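Side-chain contacts in serine acetyltransferase 1, putative (Entamoeba histolytica, PDB 7BW9), which probably transfers an acetyl group to the hydroxyl of serine, a step of cysteine biosynthesis, and is seen here with bound cysteine: residues A[2-5]-A[6-10]; A[75-79]-A[80-84]; A[145-148]-A[149-152]; A[156-159]-A[160-164]. All coordinates share one frame; numbering follows the deposited sequence.

Contact 1: residues A[2-5]-A[6-10]; sequences SSLL and QQTSQ
Leu4 and Leu5 meet Thr8 and Ser9 in a local contact one turn apart, at the start of the N-terminal alpha-helix 2-17. This helix belongs to the helical part of the chain, away from the left-handed beta-helix. Four successive i to i+4 backbone bonds run through the turn. The straightest of them is Thr8 N to Leu4 O, 3.0 Å long, with an N-H...O angle of 171°. Side-chain hydroxyls add to this pattern. Thr8 OG1 also lies 3.0 Å from Leu4 O, but its proton has a second acceptor within reach, Leu93 O of helix 82-94, which it meets only in a weak bond. Beside it, Leu4 CD1 approaches the same hydroxyl at 3.8 Å, and the two side chains cross at a slant.

The inner face of the helix carries Leu4, Leu5, Thr8 and Ser9. Leu4 and Leu5 rest on Leu93, Thr8 on Leu65 and Ser9 on Phe58 and Leu62. Gln6 is exposed to solvent. Its CB passes 3.5 Å from Ser2 O, which already accepts from Gln6 N.

Ser9 is buried, and its hydroxyl is satisfied within its own helix. With OG beside the backbone N (chi1 -69°), the side chain folds back along the turn. Leu5 O therefore accepts twice, from opposite faces of its carbonyl plane: from Ser9 N at 2.9 Å and from Ser9 OG at 2.8 Å.

Contact 2: residues A[75-79]-A[80-84]; sequences SIEAY and YNQQL
Tyr80 N is shared by two carbonyls of the preceding turn. It donates to Ile76 O at 2.8 Å and weakly to Glu77 O at 3.0 Å. This is the end of helix 58-79. Tyr80 leaves the helical conformation there, and a short turn joins this helix to helix 82-94. A water lies 2.8 Å from both Ala78 O and Tyr80 O, within bonding reach of each, though it has more acceptors near it than protons to give.

The Tyr80 ring is packed from both sides of the turn. Ile76 CG2 reaches its CD2 at 4.0 Å, the two side chains crossing at a slant. Tyr79 CB touches the same ring carbon at 3.6 Å. Leu84 CD2 lies over one face, displaced toward the rim. Tyr80 CG is beside the backbone N (chi1 -61°), and the ring's OH reaches Ile148 N and Glu149 N at the start of helix 148-162. Tyr79 leads its ring elsewhere. Its OH bonds to Glu153 and to Arg125 of the second subunit, and its ring meets Phe29 of that subunit edge-to-face.

Toward solvent, the side chains of Glu77 and Gln82 run side by side and point the same way. Their carboxylate and amide planes are 32° apart, and Glu77 CG packs against Gln82 CA.

Asn81 is the N-cap of the second helix. Its OD1 accepts from Leu84 N at 3.0 Å, with an N-H...O angle of 164° and the donor tilted from the carbonyl plane.

Contact 3: residues A[145-148]-A[149-152]; sequences NGDI and EYSR
An N-cap opens helix 148-162, and Asp147 supplies it to Tyr150 and Ser151. The residues before it close helix 128-144 in a Schellman motif, with Gly146 at positive phi as the C-prime residue. One helix thus ends and the next begins within a few residues.

The Asp147 carboxylate faces the first turn. CG stands opposite the backbone N (chi1 155°), which brings both oxygens to the start of the helix. Asp147 OD1 accepts from Tyr150 N at 2.7 Å, through its syn lone pair, with an N-H...O angle of 147°. Asp147 OD2 takes a weak bond from Ser151 N at 3.1 Å. The amides it accepts from and the positive end of the helix dipole would probably favour a charged carboxylate here. Asp147 OD2 also lies in the plane of the Tyr150 ring, at its edge, 3.5 Å from CD2. The carboxylate and ring planes are only 17° apart. Ser151 returns a bond to the capping residue: its OG donates to Asp147 O at 2.8 Å, in the carbonyl plane.

The polar ends of Glu149, Tyr150 and Arg152 find partners outside the cap. Tyr150 OH bonds to Glu37, and Glu149 to Ser119 of the second subunit. Arg152 forms a salt bridge with Glu156, one turn further along.

Around the cap, Asp147 packs on Ile76 of helix 58-79, Cys88 of helix 82-94 and Leu142 of helix 128-144. Ser151 packs on Tyr143 of helix 128-144 and, with Arg152, on Pro168, in the loop between strands 165-166 and 171-172.

Contact 4: residues A[156-159]-A[160-164]; sequences ENIH and SVTGI
Ile158 and Thr162 make the tightly packed side of this turn. Thr162 CG2 lies 3.9 Å from Ile158 CD1. Ile158 O accepts twice from Thr162: from N at 2.9 Å, and from OG1 at the same distance but from above the carbonyl plane. Ile158 rests on Val132 and Ile135 of helix 128-144 and on Leu38 of helix 36-45, and Thr162 on Pro128.

Here helix 148-162 ends and the chain enters strand 165-166, the start of the left-handed beta-helix. Gly163 takes positive phi, and its N bonds to His159 O at 2.7 Å. Thr162 OG1, which donates to Ile158 O, accepts from Ile164 N at 2.9 Å, forming an ST turn.

His159 is buried too. His159 ND1 donates to Glu156 OE1 at 2.8 Å, nearly straight at 170°. The carboxylate oxygen lies in the ring plane and is met on its syn side. His159 CD2 approaches Ile164 O at 3.4 Å.

The other side is looser. Asn157, Ser160 and Val161 are only partly buried, and Val161 N makes weak bonds, to Asn157 O and Ile158 O. This side faces the other two subunits: Ser160 OG bonds to Val161 O of the second, and Val161 O accepts from Ser160 OG of the third.

How the contacts relate
Contacts 2 and 3 touch, their centres about 10 Å apart. Tyr80 OH probably accepts from Ile148 N, 3.0 Å away at the start of helix 148-162, and Ser75 CB packs on Tyr150 CD1 at 3.3 Å. Contacts 3 and 4 share helix 148-162, one at its beginning and one at its end, with centres about 17 Å apart. Contact 1 stands apart, its nearest atoms about 11 Å from contacts 2 and 3. Contacts 2, 3 and 4 all reach the second subunit. A bound cysteine lies about 6 Å from the Arg152 side chain of contact 3, and one lies about 9 Å from that of Glu156 in contact 4.

Contact 1: residues A[2-5]-A[6-10]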
# COMPACT_ATOMS: atom_id res chain seq x y z
N SER A 2 -12.75 -4.55 -35.22
CA SER A 2 -14.05 -3.97 -34.91
C SER A 2 -15.13 -5.03 -34.80
O SER A 2 -15.98 -4.97 -33.90
CB SER A 2 -14.43 -2.93 -35.97
OG SER A 2 -13.40 -1.97 -36.13
N SER A 3 -15.14 -5.98 -35.72
CA SER A 3 -16.13 -7.04 -35.66
C SER A 3 -16.02 -7.81 -34.35
O SER A 3 -17.04 -8.17 -33.75
CB SER A 3 -15.96 -7.97 -36.86
OG SER A 3 -14.59 -8.08 -37.19
N LEU A 4 -14.80 -8.05 -33.87
CA LEU A 4 -14.66 -8.71 -32.58
C LEU A 4 -15.09 -7.79 -31.44
O LEU A 4 -15.74 -8.24 -30.49
CB LEU A 4 -13.22 -9.18 -32.38
CG LEU A 4 -12.97 -9.98 -31.09
CD1 LEU A 4 -14.03 -11.07 -30.88
CD2 LEU A 4 -11.58 -10.59 -31.12
N LEU A 5 -14.77 -6.50 -31.54
CA LEU A 5 -15.22 -5.54 -30.52
C LEU A 5 -16.74 -5.46 -30.46
O LEU A 5 -17.32 -5.35 -29.37
CB LEU A 5 -14.62 -4.16 -30.79
CG LEU A 5 -13.17 -3.95 -30.31
CD1 LEU A 5 -12.52 -2.76 -30.99
CD2 LEU A 5 -13.14 -3.77 -28.80
N GLN A 6 -17.41 -5.53 -31.61
CA GLN A 6 -18.86 -5.41 -31.61
C GLN A 6 -19.52 -6.65 -31.01
O GLN A 6 -20.50 -6.53 -30.27
CB GLN A 6 -19.38 -5.18 -33.02
CG GLN A 6 -19.53 -3.70 -33.38
CD GLN A 6 -19.42 -3.46 -34.86
OE1 GLN A 6 -20.00 -4.20 -35.66
NE2 GLN A 6 -18.66 -2.44 -35.25
N GLN A 7 -19.01 -7.83 -31.32
CA GLN A 7 -19.60 -9.03 -30.74
C GLN A 7 -19.40 -9.05 -29.24
O GLN A 7 -20.34 -9.32 -28.48
CB GLN A 7 -19.00 -10.29 -31.37
CG GLN A 7 -19.35 -11.52 -30.53
CD GLN A 7 -18.83 -12.81 -31.10
OE1 GLN A 7 -17.88 -13.40 -30.57
NE2 GLN A 7 -19.43 -13.25 -32.20
N THR A 8 -18.18 -8.77 -28.79
CA THR A 8 -17.92 -8.75 -27.35
C THR A 8 -18.81 -7.72 -26.66
O THR A 8 -19.43 -8.02 -25.64
CB THR A 8 -16.44 -8.49 -27.10
OG1 THR A 8 -15.65 -9.45 -27.80
CG2 THR A 8 -16.12 -8.59 -25.61
N SER A 9 -18.95 -6.54 -27.26
CA SER A 9 -19.86 -5.53 -26.72
C SER A 9 -21.27 -6.10 -26.60
O SER A 9 -21.91 -5.98 -25.54
CB SER A 9 -19.85 -4.29 -27.62
OG SER A 9 -18.61 -3.60 -27.54
N GLN A 10 -21.76 -6.75 -27.66
CA GLN A 10 -23.11 -7.32 -27.63
C GLN A 10 -23.21 -8.48 -26.64
O GLN A 10 -24.24 -8.64 -25.96
CB GLN A 10 -23.53 -7.76 -29.03
CG GLN A 10 -24.97 -8.25 -29.15
CD GLN A 10 -25.99 -7.34 -28.46
OE1 GLN A 10 -26.85 -7.81 -27.70
NE2 GLN A 10 -25.91 -6.04 -28.72

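Contact 2: residues A[75-79]-A[80-84]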
# COMPACT_ATOMS: atom_id res chain seq x y z
N SER A 75 0.29 -0.38 -25.34
CA SER A 75 1.35 -0.69 -24.39
C SER A 75 2.11 -1.95 -24.79
O SER A 75 3.33 -2.01 -24.63
CB SER A 75 0.78 -0.83 -22.98
OG SER A 75 -0.11 0.23 -22.70
N ILE A 76 1.40 -2.96 -25.30
CA ILE A 76 2.08 -4.20 -25.66
C ILE A 76 3.00 -3.97 -26.86
O ILE A 76 4.14 -4.45 -26.88
CB ILE A 76 1.07 -5.33 -25.92
CG1 ILE A 76 0.31 -5.67 -24.63
CG2 ILE A 76 1.77 -6.58 -26.44
CD1 ILE A 76 -0.83 -6.63 -24.83
N GLU A 77 2.53 -3.20 -27.85
CA GLU A 77 3.37 -2.81 -28.99
C GLU A 77 4.67 -2.18 -28.54
O GLU A 77 5.74 -2.48 -29.07
CB GLU A 77 2.63 -1.83 -29.89
CG GLU A 77 1.55 -2.42 -30.74
CD GLU A 77 1.12 -1.48 -31.85
OE1 GLU A 77 1.93 -0.61 -32.26
OE2 GLU A 77 -0.03 -1.60 -32.30
N ALA A 78 4.59 -1.26 -27.56
CA ALA A 78 5.78 -0.57 -27.10
C ALA A 78 6.83 -1.55 -26.61
O ALA A 78 8.02 -1.40 -26.90
CB ALA A 78 5.41 0.44 -26.01
N TYR A 79 6.41 -2.58 -25.88
CA TYR A 79 7.36 -3.58 -25.40
C TYR A 79 7.74 -4.59 -26.49
O TYR A 79 8.84 -5.16 -26.43
CB TYR A 79 6.78 -4.34 -24.21
CG TYR A 79 6.77 -3.60 -22.88
CD1 TYR A 79 7.91 -3.51 -22.09
CD2 TYR A 79 5.59 -3.04 -22.39
CE1 TYR A 79 7.89 -2.86 -20.87
CE2 TYR A 79 5.56 -2.40 -21.17
CZ TYR A 79 6.71 -2.31 -20.41
OH TYR A 79 6.66 -1.65 -19.20
N TYR A 80 6.86 -4.82 -27.47
CA TYR A 80 7.02 -5.88 -28.46
C TYR A 80 6.72 -5.39 -29.87
O TYR A 80 7.51 -4.64 -30.46
CB TYR A 80 6.11 -7.07 -28.16
CG TYR A 80 6.35 -7.74 -26.84
CD1 TYR A 80 7.32 -8.73 -26.70
CD2 TYR A 80 5.59 -7.41 -25.72
CE1 TYR A 80 7.54 -9.35 -25.47
CE2 TYR A 80 5.80 -8.03 -24.49
CZ TYR A 80 6.77 -8.99 -24.37
OH TYR A 80 6.96 -9.61 -23.16
N ASN A 81 5.58 -5.79 -30.42
CA ASN A 81 5.19 -5.42 -31.77
C ASN A 81 3.68 -5.56 -31.92
O ASN A 81 3.00 -6.12 -31.05
CB ASN A 81 5.91 -6.27 -32.81
CG ASN A 81 5.57 -7.74 -32.70
OD1 ASN A 81 4.45 -8.16 -33.00
ND2 ASN A 81 6.53 -8.53 -32.25
N GLN A 82 3.17 -5.09 -33.06
CA GLN A 82 1.73 -5.08 -33.27
C GLN A 82 1.15 -6.49 -33.39
O GLN A 82 0.01 -6.72 -32.98
CB GLN A 82 1.37 -4.26 -34.52
CG GLN A 82 -0.14 -4.16 -34.75
CD GLN A 82 -0.60 -2.77 -35.18
OE1 GLN A 82 0.12 -1.78 -35.03
NE2 GLN A 82 -1.81 -2.70 -35.72
N GLN A 83 1.90 -7.44 -33.96
CA GLN A 83 1.35 -8.78 -34.13
C GLN A 83 1.01 -9.41 -32.78
O GLN A 83 -0.12 -9.86 -32.57
CB GLN A 83 2.31 -9.68 -34.92
CG GLN A 83 1.71 -11.08 -35.16
CD GLN A 83 2.55 -11.99 -36.06
OE1 GLN A 83 3.29 -12.85 -35.57
NE2 GLN A 83 2.41 -11.83 -37.37
N LEU A 84 1.98 -9.43 -31.86
CA LEU A 84 1.74 -9.98 -30.53
C LEU A 84 0.63 -9.22 -29.81
O LEU A 84 -0.23 -9.82 -29.16
CB LEU A 84 3.03 -9.96 -29.72
CG LEU A 84 2.88 -10.50 -28.29
CD1 LEU A 84 2.61 -11.99 -28.32
CD2 LEU A 84 4.09 -10.21 -27.42
O HOH W 1 8.71 -2.32 -29.40

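Contact 3: residues A[145-148]-A[149-152]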
# COMPACT_ATOMS: atom_id res chain seq x y z
N ASN A 145 -0.80 -15.43 -23.52
CA ASN A 145 -0.63 -15.31 -24.95
C ASN A 145 0.65 -14.60 -25.34
O ASN A 145 0.82 -14.23 -26.50
CB ASN A 145 -1.85 -14.63 -25.57
CG ASN A 145 -3.07 -15.53 -25.54
OD1 ASN A 145 -3.37 -16.20 -26.52
ND2 ASN A 145 -3.78 -15.54 -24.41
N GLY A 146 1.57 -14.42 -24.40
CA GLY A 146 2.96 -14.12 -24.71
C GLY A 146 3.46 -12.77 -24.26
O GLY A 146 4.66 -12.51 -24.41
N ASP A 147 2.61 -11.89 -23.73
CA ASP A 147 3.05 -10.56 -23.30
C ASP A 147 3.41 -10.62 -21.83
O ASP A 147 2.54 -10.50 -20.96
CB ASP A 147 1.97 -9.51 -23.56
CG ASP A 147 2.11 -8.31 -22.62
OD1 ASP A 147 3.26 -7.88 -22.36
OD2 ASP A 147 1.07 -7.85 -22.09
N ILE A 148 4.69 -10.80 -21.52
CA ILE A 148 5.06 -10.88 -20.12
C ILE A 148 5.38 -9.50 -19.54
O ILE A 148 5.28 -9.32 -18.33
CB ILE A 148 6.22 -11.85 -19.89
CG1 ILE A 148 7.51 -11.33 -20.53
CG2 ILE A 148 5.86 -13.23 -20.43
CD1 ILE A 148 8.69 -12.25 -20.36
N GLU A 149 5.70 -8.52 -20.39
CA GLU A 149 6.13 -7.22 -19.89
C GLU A 149 4.94 -6.35 -19.50
O GLU A 149 4.88 -5.82 -18.38
CB GLU A 149 6.98 -6.51 -20.93
CG GLU A 149 8.16 -7.30 -21.47
CD GLU A 149 9.48 -7.01 -20.76
OE1 GLU A 149 9.62 -5.92 -20.15
OE2 GLU A 149 10.39 -7.87 -20.83
N TYR A 150 3.98 -6.15 -20.41
CA TYR A 150 2.89 -5.24 -20.08
C TYR A 150 1.95 -5.84 -19.04
O TYR A 150 1.44 -5.12 -18.18
CB TYR A 150 2.10 -4.81 -21.32
CG TYR A 150 0.81 -4.14 -20.91
CD1 TYR A 150 0.81 -2.87 -20.34
CD2 TYR A 150 -0.40 -4.82 -20.98
CE1 TYR A 150 -0.37 -2.28 -19.91
CE2 TYR A 150 -1.57 -4.24 -20.56
CZ TYR A 150 -1.56 -2.98 -20.03
OH TYR A 150 -2.75 -2.44 -19.63
N SER A 151 1.70 -7.15 -19.10
CA SER A 151 0.86 -7.78 -18.08
C SER A 151 1.45 -7.58 -16.67
O SER A 151 0.70 -7.47 -15.70
CB SER A 151 0.67 -9.26 -18.39
OG SER A 151 1.89 -9.97 -18.34
N ARG A 152 2.78 -7.50 -16.56
CA ARG A 152 3.42 -7.26 -15.27
C ARG A 152 3.26 -5.81 -14.85
O ARG A 152 2.92 -5.52 -13.69
CB ARG A 152 4.90 -7.64 -15.33
CG ARG A 152 5.66 -7.36 -14.02
CD ARG A 152 5.23 -8.32 -12.91
NE ARG A 152 5.78 -7.98 -11.60
CZ ARG A 152 6.96 -8.40 -11.14
NH1 ARG A 152 7.72 -9.19 -11.88
NH2 ARG A 152 7.38 -8.03 -9.94

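Contact 4: residues A[156-159]-A[160-164]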
# COMPACT_ATOMS: atom_id res chain seq x y z
N GLU A 156 1.52 -4.37 -11.59
CA GLU A 156 2.17 -3.45 -10.65
C GLU A 156 1.34 -2.19 -10.43
O GLU A 156 1.36 -1.62 -9.34
CB GLU A 156 3.58 -3.08 -11.11
CG GLU A 156 4.61 -4.23 -10.98
CD GLU A 156 4.72 -4.82 -9.57
OE1 GLU A 156 4.51 -4.08 -8.57
OE2 GLU A 156 5.04 -6.03 -9.45
N ASN A 157 0.58 -1.76 -11.45
CA ASN A 157 -0.34 -0.64 -11.26
C ASN A 157 -1.34 -0.94 -10.15
O ASN A 157 -1.58 -0.11 -9.26
CB ASN A 157 -1.08 -0.31 -12.56
CG ASN A 157 -0.22 0.42 -13.57
OD1 ASN A 157 0.83 0.96 -13.23
ND2 ASN A 157 -0.68 0.44 -14.82
N ILE A 158 -1.98 -2.11 -10.21
CA ILE A 158 -3.02 -2.43 -9.23
C ILE A 158 -2.37 -2.73 -7.87
O ILE A 158 -2.95 -2.43 -6.82
CB ILE A 158 -3.91 -3.58 -9.75
CG1 ILE A 158 -5.19 -3.72 -8.91
CG2 ILE A 158 -3.18 -4.94 -9.78
CD1 ILE A 158 -5.98 -2.45 -8.80
N HIS A 159 -1.15 -3.30 -7.87
CA HIS A 159 -0.30 -3.39 -6.69
C HIS A 159 -0.15 -2.04 -5.99
O HIS A 159 -0.31 -1.93 -4.77
CB HIS A 159 1.09 -3.90 -7.11
CG HIS A 159 1.97 -4.31 -5.96
ND1 HIS A 159 3.34 -4.46 -6.10
CD2 HIS A 159 1.69 -4.63 -4.67
CE1 HIS A 159 3.86 -4.84 -4.95
NE2 HIS A 159 2.89 -4.95 -4.07
N SER A 160 0.20 -1.01 -6.76
CA SER A 160 0.44 0.30 -6.16
C SER A 160 -0.81 0.85 -5.48
O SER A 160 -0.71 1.57 -4.48
CB SER A 160 0.96 1.26 -7.24
OG SER A 160 0.62 2.59 -6.92
N VAL A 161 -2.00 0.49 -5.98
CA VAL A 161 -3.24 1.02 -5.41
C VAL A 161 -3.81 0.13 -4.29
O VAL A 161 -4.49 0.64 -3.38
CB VAL A 161 -4.26 1.24 -6.54
CG1 VAL A 161 -5.67 1.10 -6.05
CG2 VAL A 161 -4.04 2.62 -7.19
N THR A 162 -3.56 -1.18 -4.30
CA THR A 162 -4.14 -2.05 -3.28
C THR A 162 -3.13 -2.58 -2.28
O THR A 162 -3.54 -3.13 -1.25
CB THR A 162 -4.82 -3.26 -3.93
OG1 THR A 162 -3.82 -4.06 -4.57
CG2 THR A 162 -5.84 -2.80 -4.96
N GLY A 163 -1.84 -2.47 -2.55
CA GLY A 163 -0.88 -3.21 -1.77
C GLY A 163 -0.94 -4.72 -1.94
O GLY A 163 -0.25 -5.43 -1.21
N ILE A 164 -1.73 -5.23 -2.89
CA ILE A 164 -1.80 -6.66 -3.19
C ILE A 164 -0.95 -6.95 -4.41
O ILE A 164 -1.10 -6.31 -5.46
CB ILE A 164 -3.25 -7.11 -3.44
CG1 ILE A 164 -4.15 -6.75 -2.26
CG2 ILE A 164 -3.27 -8.63 -3.74
CD1 ILE A 164 -5.63 -7.02 -2.56